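Local coordinates for glucose-6-phosphate isomerase like protein (Thermus thermophilus, PDB 1WIW) that probably interconverts glucose 6-phosphate and fructose 6-phosphate, and may isomerise mannose 6-phosphate as well, at the interface of chains A and B. Sequence-based numbering; all coordinates share one arbitrary frame. Chains: chain A/B, Glucose-6-phosphate isomerase like protein.

Contact 1: the interface of chains A and B. Residues chain A 195, 197, 200, 204; chain B 45, 72, 181, 185, 283.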
loop_
_atom_site.group_PDB
_atom_site.type_symbol
_atom_site.label_atom_id
_atom_site.label_comp_id
_atom_site.label_asym_id
_atom_site.label_seq_id
_atom_site.Cartn_x
_atom_site.Cartn_y
_atom_site.Cartn_z
ATOM N N PRO A 195 -3.303 4.631 2.005
ATOM C CA PRO A 195 -3.961 3.529 1.301
ATOM C C PRO A 195 -4.293 3.987 -0.121
ATOM O O PRO A 195 -4.027 5.136 -0.481
ATOM C CB PRO A 195 -5.209 3.293 2.140
ATOM C CG PRO A 195 -5.559 4.684 2.582
ATOM C CD PRO A 195 -4.209 5.234 2.998
ATOM N N SER A 197 -6.998 4.936 -1.540
ATOM C CA SER A 197 -7.778 6.176 -1.518
ATOM C C SER A 197 -7.017 7.165 -0.635
ATOM O O SER A 197 -7.474 7.540 0.442
ATOM C CB SER A 197 -9.174 5.920 -0.944
ATOM O OG SER A 197 -9.946 5.146 -1.843
ATOM N N GLU A 200 -8.502 10.840 0.402
ATOM C CA GLU A 200 -9.557 10.629 1.388
ATOM C C GLU A 200 -8.920 10.452 2.773
ATOM O O GLU A 200 -9.356 11.051 3.761
ATOM C CB GLU A 200 -10.349 9.374 1.024
ATOM C CG GLU A 200 -11.495 9.055 1.962
ATOM C CD GLU A 200 -12.163 7.735 1.627
ATOM O OE1 GLU A 200 -11.643 6.674 2.035
ATOM O OE2 GLU A 200 -13.203 7.758 0.943
ATOM N N VAL A 204 -9.641 12.971 6.245
ATOM C CA VAL A 204 -10.353 12.597 7.456
ATOM C C VAL A 204 -9.565 11.796 8.490
ATOM O O VAL A 204 -9.995 11.681 9.635
ATOM C CB VAL A 204 -11.638 11.825 7.102
ATOM C CG1 VAL A 204 -12.549 12.710 6.273
ATOM C CG2 VAL A 204 -11.302 10.555 6.340
ATOM N N GLY B 45 -11.508 4.184 -6.006
ATOM C CA GLY B 45 -12.093 4.566 -4.732
ATOM C C GLY B 45 -12.800 3.434 -4.011
ATOM O O GLY B 45 -12.193 2.406 -3.717
ATOM N N TYR B 72 -12.530 9.534 -6.783
ATOM C CA TYR B 72 -11.131 9.955 -6.786
ATOM C C TYR B 72 -10.263 9.578 -7.981
ATOM O O TYR B 72 -9.043 9.656 -7.891
ATOM C CB TYR B 72 -10.446 9.443 -5.513
ATOM C CG TYR B 72 -11.297 9.542 -4.265
ATOM C CD1 TYR B 72 -11.780 10.772 -3.818
ATOM C CD2 TYR B 72 -11.620 8.398 -3.529
ATOM C CE1 TYR B 72 -12.560 10.860 -2.670
ATOM C CE2 TYR B 72 -12.402 8.475 -2.378
ATOM C CZ TYR B 72 -12.869 9.705 -1.956
ATOM O OH TYR B 72 -13.649 9.782 -0.830
ATOM N N THR B 181 -8.112 2.382 5.379
ATOM C CA THR B 181 -9.116 3.321 4.889
ATOM C C THR B 181 -10.334 3.384 5.809
ATOM O O THR B 181 -10.897 4.463 6.032
ATOM C CB THR B 181 -9.557 2.946 3.456
ATOM O OG1 THR B 181 -8.519 3.306 2.537
ATOM C CG2 THR B 181 -10.843 3.667 3.061
ATOM N N ARG B 185 -11.649 6.871 7.477
ATOM C CA ARG B 185 -12.973 7.403 7.180
ATOM C C ARG B 185 -14.000 7.304 8.297
ATOM O O ARG B 185 -14.811 8.214 8.476
ATOM C CB ARG B 185 -13.568 6.772 5.917
ATOM C CG ARG B 185 -14.694 7.655 5.391
ATOM C CD ARG B 185 -15.786 6.934 4.647
ATOM N NE ARG B 185 -15.385 6.545 3.308
ATOM C CZ ARG B 185 -16.193 6.586 2.255
ATOM N NH1 ARG B 185 -15.747 6.204 1.069
ATOM N NH2 ARG B 185 -17.436 7.029 2.388
ATOM N N LEU B 283 -16.616 14.583 3.002
ATOM C CA LEU B 283 -16.001 14.163 1.749
ATOM C C LEU B 283 -16.667 14.728 0.500
ATOM O O LEU B 283 -16.144 14.581 -0.602
ATOM C CB LEU B 283 -15.979 12.632 1.675
ATOM C CG LEU B 283 -15.136 11.923 2.740
ATOM C CD1 LEU B 283 -15.396 10.425 2.711
ATOM C CD2 LEU B 283 -13.664 12.217 2.498
HETATM O O HOH W 1 -8.241 2.874 -0.047
HETATM O O HOH W 2 -8.902 6.186 2.492
HETATM O O HOH W 3 -13.651 4.522 1.869
#
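The carboxylate of A:Glu200 reaches between B:Tyr72, B:Arg185 and B:Thr181. A:Glu200 lies in helix 198-204 of this PGI/PMI-family protein, and it buries the most surface of the residues here. CG stands anti to the backbone N (chi1 -179°) and the chain runs on extended, which carries the acid group away from its helix into chain B. The phenol OH of B:Tyr72 donates a hydrogen bond to OE2 of A:Glu200 (2.7 Å), meeting it on the anti side, 24° out of the carboxylate plane, with the ring and carboxylate planes nearly perpendicular. The phenol end of the ring also lies against the aliphatic chain of the glutamate, CZ of B:Tyr72 being 3.9 Å from CB of A:Glu200. The same OE2 forms a salt bridge to NH1 of B:Arg185 (3.0 Å). This link is electrostatic and not a paired, coplanar one: the guanidinium is turned 74° against the carboxylate and its N-H points elsewhere. Water 3 joins NH1 of B:Arg185 to the other oxygen, OE1 of A:Glu200. CD1 of B:Leu283 covers one face of the guanidinium, near its rim.

The polar links of A:Ser197 to chain B run through water. Water 2 lies 2.8 Å from the backbone O of A:Ser197 and also contacts OE1 of A:Glu200 and the hydroxyl OG1 of B:Thr181. Water 1 ties the same OG1 to the backbone N of A:Ser197. The serine OG comes up to CA of B:Gly45 (3.6 Å). Beside the waters, the CB-CG edge of A:Pro195 lies against OG1 of B:Thr181, while one turn on from A:Glu200, CG2 of A:Val204 touches the backbone CA of B:Arg185 and CG1 rests on B:Leu283. The threonine methyl CG2 of B:Thr181 approaches OE1 of A:Glu200 to 3.3 Å.

Contact 2: the interface of chains A and B. Residues chain A 74-76; chain B 199-200, 203, 226, 233.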
loop_
_atom_site.group_PDB
_atom_site.type_symbol
_atom_site.label_atom_id
_atom_site.label_comp_id
_atom_site.label_asym_id
_atom_site.label_seq_id
_atom_site.Cartn_x
_atom_site.Cartn_y
_atom_site.Cartn_z
ATOM N N LEU A 74 11.981 -12.304 2.981
ATOM C CA LEU A 74 11.584 -13.119 4.122
ATOM C C LEU A 74 10.112 -13.518 4.112
ATOM O O LEU A 74 9.221 -12.665 4.153
ATOM C CB LEU A 74 11.905 -12.392 5.431
ATOM C CG LEU A 74 11.623 -13.196 6.703
ATOM C CD1 LEU A 74 12.390 -14.503 6.665
ATOM C CD2 LEU A 74 12.013 -12.385 7.923
ATOM N N GLY A 75 9.879 -14.827 4.044
ATOM C CA GLY A 75 8.532 -15.374 4.048
ATOM C C GLY A 75 7.613 -15.059 2.878
ATOM O O GLY A 75 6.400 -15.202 3.011
ATOM N N GLU A 76 8.161 -14.649 1.737
ATOM C CA GLU A 76 7.320 -14.326 0.584
ATOM C C GLU A 76 7.076 -15.512 -0.351
ATOM O O GLU A 76 6.424 -15.365 -1.386
ATOM C CB GLU A 76 7.925 -13.172 -0.217
ATOM C CG GLU A 76 8.231 -11.936 0.608
ATOM C CD GLU A 76 8.481 -10.713 -0.250
ATOM O OE1 GLU A 76 9.145 -10.843 -1.300
ATOM O OE2 GLU A 76 8.017 -9.618 0.132
ATOM N N LEU B 199 7.657 -8.803 6.511
ATOM C CA LEU B 199 8.443 -9.362 7.606
ATOM C C LEU B 199 9.813 -8.695 7.772
ATOM O O LEU B 199 10.262 -8.467 8.891
ATOM C CB LEU B 199 8.592 -10.878 7.426
ATOM C CG LEU B 199 7.262 -11.642 7.320
ATOM C CD1 LEU B 199 7.530 -13.137 7.245
ATOM C CD2 LEU B 199 6.378 -11.328 8.522
ATOM N N GLU B 200 10.473 -8.380 6.664
ATOM C CA GLU B 200 11.775 -7.718 6.732
ATOM C C GLU B 200 11.578 -6.366 7.421
ATOM O O GLU B 200 12.393 -5.943 8.241
ATOM C CB GLU B 200 12.341 -7.510 5.321
ATOM C CG GLU B 200 12.595 -8.806 4.558
ATOM C CD GLU B 200 13.825 -9.553 5.046
ATOM O OE1 GLU B 200 14.314 -9.245 6.155
ATOM O OE2 GLU B 200 14.298 -10.457 4.322
ATOM N N LEU B 203 11.313 -6.576 11.161
ATOM C CA LEU B 203 12.621 -6.858 11.746
ATOM C C LEU B 203 13.558 -5.672 11.917
ATOM O O LEU B 203 14.204 -5.544 12.954
ATOM C CB LEU B 203 13.347 -7.917 10.912
ATOM C CG LEU B 203 12.890 -9.371 11.012
ATOM C CD1 LEU B 203 13.522 -10.184 9.898
ATOM C CD2 LEU B 203 13.279 -9.935 12.378
ATOM N N GLU B 226 2.897 -16.864 7.658
ATOM C CA GLU B 226 3.557 -15.568 7.764
ATOM C C GLU B 226 3.020 -14.775 8.958
ATOM O O GLU B 226 3.717 -13.930 9.521
ATOM C CB GLU B 226 3.363 -14.769 6.474
ATOM C CG GLU B 226 3.889 -15.475 5.238
ATOM C CD GLU B 226 3.654 -14.678 3.971
ATOM O OE1 GLU B 226 4.445 -13.751 3.694
ATOM O OE2 GLU B 226 2.670 -14.973 3.255
ATOM N N ILE B 233 8.125 -11.994 15.604
ATOM C CA ILE B 233 8.957 -10.813 15.410
ATOM C C ILE B 233 8.425 -9.575 16.144
ATOM O O ILE B 233 9.155 -8.923 16.894
ATOM C CB ILE B 233 9.098 -10.491 13.901
ATOM C CG1 ILE B 233 9.888 -11.611 13.215
ATOM C CG2 ILE B 233 9.781 -9.137 13.707
ATOM C CD1 ILE B 233 9.924 -11.517 11.704
HETATM O O HOH W 4 9.469 -9.776 4.263
#
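One face of the B:Glu200 carboxylate is capped by A:Leu74, whose CB sits over it, 3.4 Å from CD of the acid. In the deposited two-chain assembly of this PGI/PMI-family protein, a loop of one chain is laid here against helices 198-204 and 225-234 of the other. The backbone N of A:Leu74 approaches OE2 of B:Glu200 from the same side, tilted 38° out of the carboxylate plane, and donates a longish hydrogen bond to it (3.3 Å). The glutamate chain is bent at chi2 (-75°), which folds the acid back beside its own helix, 198-204, and presents that face to the loop. Over the second flat group, the B:Glu226 carboxylate, lies the carbonyl O of A:Gly75, displaced toward OE1. Their 2.5 Å separation is a close approach of two acceptors, a doubtful contact that is a clash as modelled unless the acid carries a proton, which is not seen.

The side chain of A:Leu74, with CG anti to the backbone N (chi1 -176°), points its CD2 branch between B:Leu199 and B:Leu203 and crosses both at about a right angle. CD2 presses tightly on CD1 of B:Leu203 (3.3 Å) and meets CB of B:Leu199 more loosely (3.8 Å). The CD1 branch of B:Leu199 runs alongside the loop backbone, touching the carbonyl O of A:Leu74 and CA of A:Gly75. Water 4 bridges that carbonyl O (2.9 Å) to the backbone N of B:Glu200.

The C-alpha centres of contacts 1 and 2 are about 28 Å apart within one interface between two copies of the protein. Helix 198-204 serves in both, from chain A in contact 1 and from chain B in contact 2, and the loop around residues 72-76 faces it each time from the opposite chain. Each copy thus offers both elements to its partner, and the two patches are related but unequal halves of the interface. Glu200 adopts different side-chain conformations in the two chains, in keeping with a pairing that is not an exact two-fold.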